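Local coordinates for protein oxygen-independent coproporphyrinogen III oxidase (Escherichia coli, PDB 1OLT) that catalyses the anaerobic, S-adenosylmethionine-dependent oxidative decarboxylation of coproporphyrinogen III to protoporphyrinogen IX in heme biosynthesis, using a [4Fe-4S] cluster, at residues D367-R370 against R371-K375; L431-R434 against N435-M438. All coordinates share one frame; numbering follows the deposited sequence.

Interaction 1 of 2, residues D367-R370 against R371-K375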
loop_
_atom_site.group_PDB
_atom_site.type_symbol
_atom_site.label_atom_id
_atom_site.label_comp_id
_atom_site.label_asym_id
_atom_site.label_seq_id
_atom_site.Cartn_x
_atom_site.Cartn_y
_atom_site.Cartn_z
ATOM N N ASP A 367 -7.663 13.145 -16.430
ATOM C CA ASP A 367 -7.426 12.230 -15.285
ATOM C C ASP A 367 -6.045 11.610 -15.450
ATOM O O ASP A 367 -5.274 11.537 -14.494
ATOM C CB ASP A 367 -8.466 11.097 -15.222
ATOM C CG ASP A 367 -9.868 11.570 -14.780
ATOM O OD1 ASP A 367 -10.042 12.654 -14.156
ATOM O OD2 ASP A 367 -10.875 10.860 -15.002
ATOM N N CYS A 368 -5.736 11.163 -16.677
ATOM C CA CYS A 368 -4.482 10.404 -16.886
ATOM C C CYS A 368 -3.257 11.274 -16.728
ATOM O O CYS A 368 -2.266 10.853 -16.147
ATOM C CB CYS A 368 -4.465 9.733 -18.262
ATOM S SG CYS A 368 -5.557 8.282 -18.392
ATOM N N ILE A 369 -3.310 12.468 -17.292
ATOM C CA ILE A 369 -2.223 13.395 -17.146
ATOM C C ILE A 369 -1.957 13.509 -15.621
ATOM O O ILE A 369 -0.905 13.183 -15.114
ATOM C CB ILE A 369 -2.621 14.756 -17.811
ATOM C CG1 ILE A 369 -2.640 14.617 -19.361
ATOM C CG2 ILE A 369 -1.708 15.851 -17.366
ATOM C CD1 ILE A 369 -3.756 15.466 -20.104
ATOM N N ARG A 370 -2.988 13.987 -14.928
ATOM C CA ARG A 370 -2.878 14.456 -13.571
ATOM C C ARG A 370 -2.432 13.320 -12.678
ATOM O O ARG A 370 -1.685 13.532 -11.736
ATOM C CB ARG A 370 -4.211 15.033 -13.109
ATOM C CG ARG A 370 -4.602 16.380 -13.771
ATOM C CD ARG A 370 -5.966 16.837 -13.368
ATOM N NE ARG A 370 -6.290 18.107 -14.023
ATOM C CZ ARG A 370 -5.835 19.285 -13.660
ATOM N NH1 ARG A 370 -5.040 19.436 -12.618
ATOM N NH2 ARG A 370 -6.198 20.349 -14.361
ATOM N N ARG A 371 -2.874 12.101 -13.000
ATOM C CA ARG A 371 -2.350 10.917 -12.339
ATOM C C ARG A 371 -0.838 10.883 -12.485
ATOM O O ARG A 371 -0.116 10.623 -11.512
ATOM C CB ARG A 371 -2.946 9.622 -12.937
ATOM C CG ARG A 371 -2.419 8.341 -12.335
ATOM C CD ARG A 371 -2.566 7.109 -13.229
ATOM N NE ARG A 371 -2.004 7.444 -14.516
ATOM C CZ ARG A 371 -2.379 6.975 -15.691
ATOM N NH1 ARG A 371 -3.326 6.045 -15.806
ATOM N NH2 ARG A 371 -1.773 7.438 -16.784
ATOM N N ASP A 372 -0.361 11.116 -13.697
ATOM C CA ASP A 372 1.082 11.055 -13.937
ATOM C C ASP A 372 1.845 12.218 -13.252
ATOM O O ASP A 372 2.954 12.014 -12.791
ATOM C CB ASP A 372 1.410 11.053 -15.440
ATOM C CG ASP A 372 0.904 9.804 -16.155
ATOM O OD1 ASP A 372 0.559 8.833 -15.460
ATOM O OD2 ASP A 372 0.824 9.709 -17.404
ATOM N N VAL A 373 1.241 13.399 -13.168
ATOM C CA VAL A 373 1.825 14.515 -12.414
ATOM C C VAL A 373 1.981 14.135 -10.938
ATOM O O VAL A 373 3.052 14.265 -10.331
ATOM C CB VAL A 373 0.950 15.774 -12.561
ATOM C CG1 VAL A 373 1.365 16.862 -11.586
ATOM C CG2 VAL A 373 1.026 16.299 -14.009
ATOM N N ILE A 374 0.888 13.632 -10.381
ATOM C CA ILE A 374 0.811 13.339 -8.970
ATOM C C ILE A 374 1.758 12.181 -8.639
ATOM O O ILE A 374 2.502 12.301 -7.692
ATOM C CB ILE A 374 -0.663 13.087 -8.547
ATOM C CG1 ILE A 374 -1.434 14.424 -8.625
ATOM C CG2 ILE A 374 -0.738 12.436 -7.133
ATOM C CD1 ILE A 374 -2.948 14.348 -8.439
ATOM N N LYS A 375 1.772 11.109 -9.451
ATOM C CA LYS A 375 2.689 9.961 -9.245
ATOM C C LYS A 375 4.128 10.402 -9.232
ATOM O O LYS A 375 4.875 10.009 -8.365
ATOM C CB LYS A 375 2.554 8.880 -10.334
ATOM C CG LYS A 375 1.408 7.960 -10.170
ATOM C CD LYS A 375 1.263 6.894 -11.346
ATOM C CE LYS A 375 2.562 6.095 -11.648
ATOM N NZ LYS A 375 3.585 6.963 -12.367
#
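In the opening turns of helix 365-380, within the HemN C-terminal domain, Arg-371 folds back over Cys-368, the residue one turn before it. The alpha-helical ladder supplies the frame: Arg-371 N donates to Asp-367 O at 2.9 Å with an N-H...O angle of 158°, and Asp-372, Val-373 and Ile-374 repeat the bond to Cys-368, Ile-369 and Arg-370. The Arg-371 side chain leaves with CG anti to its own nitrogen (chi1 178°) and then bends at chi3 (51°), a course that turns the guanidinium back along the helix surface. One face of that group is covered off-centre by Cys-368 CA, 4.0 Å above its plane, and Arg-371 NH2 comes within 3.8 Å of Cys-368 CB. The edge of the same group grips Asp-372 side-on. Arg-371 NE and NH2 both donate to Asp-372 OD1, at 3.1 and 3.0 Å, reaching it from the same face of the carboxylate, so that the salt bridge converges on a single oxygen and restrains the guanidinium from turning. Arg-371 NH1 adds a long, weak ion pair with Asp-334. On another side of the helix, Ile-374 CG1 lies 3.2 Å from Arg-370 O, and Ile-374 N donates to that oxygen at 2.9 Å. Arg-370 instead runs out extended from CG to NE, forming salt bridges with Asp-403 and Asp-366 and a hydrogen bond to Phe-440 O. Asp-367 bonds to the Tyr-443 hydroxyl and also accepts from the backbone nitrogen of Thr-364, just before the helix, a bond that matches one half of a capping box at a helix N-terminus.

Interaction 2 of 2, residues L431-R434 against N435-M438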
loop_
_atom_site.group_PDB
_atom_site.type_symbol
_atom_site.label_atom_id
_atom_site.label_comp_id
_atom_site.label_asym_id
_atom_site.label_seq_id
_atom_site.Cartn_x
_atom_site.Cartn_y
_atom_site.Cartn_z
ATOM N N LEU A 431 7.559 16.351 3.611
ATOM C CA LEU A 431 6.512 15.855 4.522
ATOM C C LEU A 431 5.116 16.409 4.185
ATOM O O LEU A 431 4.085 15.856 4.613
ATOM C CB LEU A 431 6.875 16.147 5.982
ATOM C CG LEU A 431 8.018 15.285 6.527
ATOM C CD1 LEU A 431 8.747 15.962 7.673
ATOM C CD2 LEU A 431 7.478 13.876 6.954
ATOM N N LEU A 432 5.092 17.495 3.408
ATOM C CA LEU A 432 3.847 18.134 2.983
ATOM C C LEU A 432 3.527 17.847 1.530
ATOM O O LEU A 432 2.952 18.688 0.828
ATOM C CB LEU A 432 4.002 19.639 3.224
ATOM C CG LEU A 432 4.289 19.967 4.705
ATOM C CD1 LEU A 432 4.528 21.462 4.968
ATOM C CD2 LEU A 432 3.129 19.445 5.578
ATOM N N ILE A 433 3.902 16.663 1.064
ATOM C CA ILE A 433 3.690 16.287 -0.322
ATOM C C ILE A 433 2.214 16.191 -0.713
ATOM O O ILE A 433 1.861 16.509 -1.821
ATOM C CB ILE A 433 4.398 14.950 -0.628
ATOM C CG1 ILE A 433 4.496 14.738 -2.132
ATOM C CG2 ILE A 433 3.676 13.772 0.055
ATOM C CD1 ILE A 433 5.370 15.760 -2.818
ATOM N N ARG A 434 1.360 15.736 0.203
ATOM C CA ARG A 434 -0.074 15.627 -0.074
ATOM C C ARG A 434 -0.661 17.031 -0.320
ATOM O O ARG A 434 -1.503 17.205 -1.215
ATOM C CB ARG A 434 -0.832 14.916 1.056
ATOM C CG ARG A 434 -0.410 13.435 1.333
ATOM C CD ARG A 434 -0.778 12.982 2.767
ATOM N NE ARG A 434 -0.323 11.636 3.196
ATOM C CZ ARG A 434 0.949 11.282 3.532
ATOM N NH1 ARG A 434 1.961 12.141 3.427
ATOM N NH2 ARG A 434 1.205 10.028 3.954
ATOM N N ASN A 435 -0.198 18.019 0.456
ATOM C CA ASN A 435 -0.559 19.428 0.227
ATOM C C ASN A 435 -0.221 19.850 -1.190
ATOM O O ASN A 435 -1.065 20.418 -1.882
ATOM C CB ASN A 435 0.138 20.381 1.208
ATOM C CG ASN A 435 -0.031 19.965 2.678
ATOM O OD1 ASN A 435 0.752 19.168 3.205
ATOM N ND2 ASN A 435 -1.041 20.523 3.342
ATOM N N ILE A 436 1.002 19.550 -1.634
ATOM C CA ILE A 436 1.448 19.929 -2.975
ATOM C C ILE A 436 0.612 19.242 -4.066
ATOM O O ILE A 436 0.174 19.883 -5.037
ATOM C CB ILE A 436 2.966 19.599 -3.150
ATOM C CG1 ILE A 436 3.830 20.494 -2.252
ATOM C CG2 ILE A 436 3.411 19.703 -4.609
ATOM C CD1 ILE A 436 5.203 19.907 -1.923
ATOM N N CYS A 437 0.400 17.935 -3.913
ATOM C CA CYS A 437 -0.353 17.155 -4.892
ATOM C C CYS A 437 -1.793 17.647 -5.014
ATOM O O CYS A 437 -2.363 17.630 -6.110
ATOM C CB CYS A 437 -0.347 15.651 -4.538
ATOM S SG CYS A 437 1.298 14.936 -4.718
ATOM N N MET A 438 -2.350 18.103 -3.896
ATOM C CA MET A 438 -3.719 18.605 -3.833
ATOM C C MET A 438 -3.967 19.802 -4.768
ATOM O O MET A 438 -5.115 20.045 -5.173
ATOM C CB MET A 438 -4.070 19.002 -2.389
ATOM C CG MET A 438 -5.541 18.842 -1.995
ATOM S SD MET A 438 -5.883 18.801 -0.157
ATOM C CE MET A 438 -4.333 19.521 0.581
#
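Cys-437 N donates to Ile-433 O at 2.9 Å in a nearly straight bond, with an N-H...O angle of 166°. It is one rung of the short alpha-helix 433-438, close to the C-terminal end of the modelled chain. Leu-432 occupies the N-cap position; its side chain has no polar atom to offer, but its carbonyl joins the ladder, taking a longer bond of 3.3 Å from Ile-436 N to Leu-432 O. The inward side of the helix is apolar. Ile-433 holds CG1 opposite its own nitrogen across the CA-CB bond (chi1 -165°), which leaves CG2 in the crowded position between N and C and brings CG1 to 4.1 Å from Cys-437 SG. From there Ile-433 CD1 meets Ile-436 CD1 end to end at 4.2 Å. Outside the helix, Ile-433 and Ile-436 rest on Val-425 of strand 422-425, while Cys-437 packs against Ile-374, Leu-377 and Ile-378 of helix 365-380. The helix thus closes over both a strand and an earlier helix of the C-terminal region. On a different flank, the side chains of Leu-432 and Asn-435 cross obliquely, with Asn-435 CG 4.1 Å from Leu-432 CB and Asn-435 CB 3.3 Å from Leu-432 O. Asn-435 also touches Leu-410 and Tyr-16. An alanine here would remove the amide group that covers Leu-432 and is likely to open a gap between that leucine, Leu-410 and Tyr-16. A further bond runs from Met-438 N to Arg-434 O at 3.0 Å, and the thioether, bent at chi3 (18°), folds back so that Met-438 CE comes to 4.1 Å from the same Arg-434 O.

Interactions 1 and 2 lie in series along the chain, each within a single helix, with centres about 14 Å apart. They meet directly where Ile-374 CG2 of interaction 1 packs against Cys-437 SG of interaction 2 at 4.0 Å, so that helices 365-380 and 433-438 share one apolar interface. Neither contact lines the S-adenosylmethionine sites, and they stand at different distances from them. The Arg-371 side chain is about 14 Å from a bound S-adenosylmethionine and about 11 Å from the side chain of Ile-329, which binds the first molecule. Arg-434 comes nearer, its side chain about 8 Å from a bound S-adenosylmethionine and about 10 Å from the side chain of Ala-243, which binds the second.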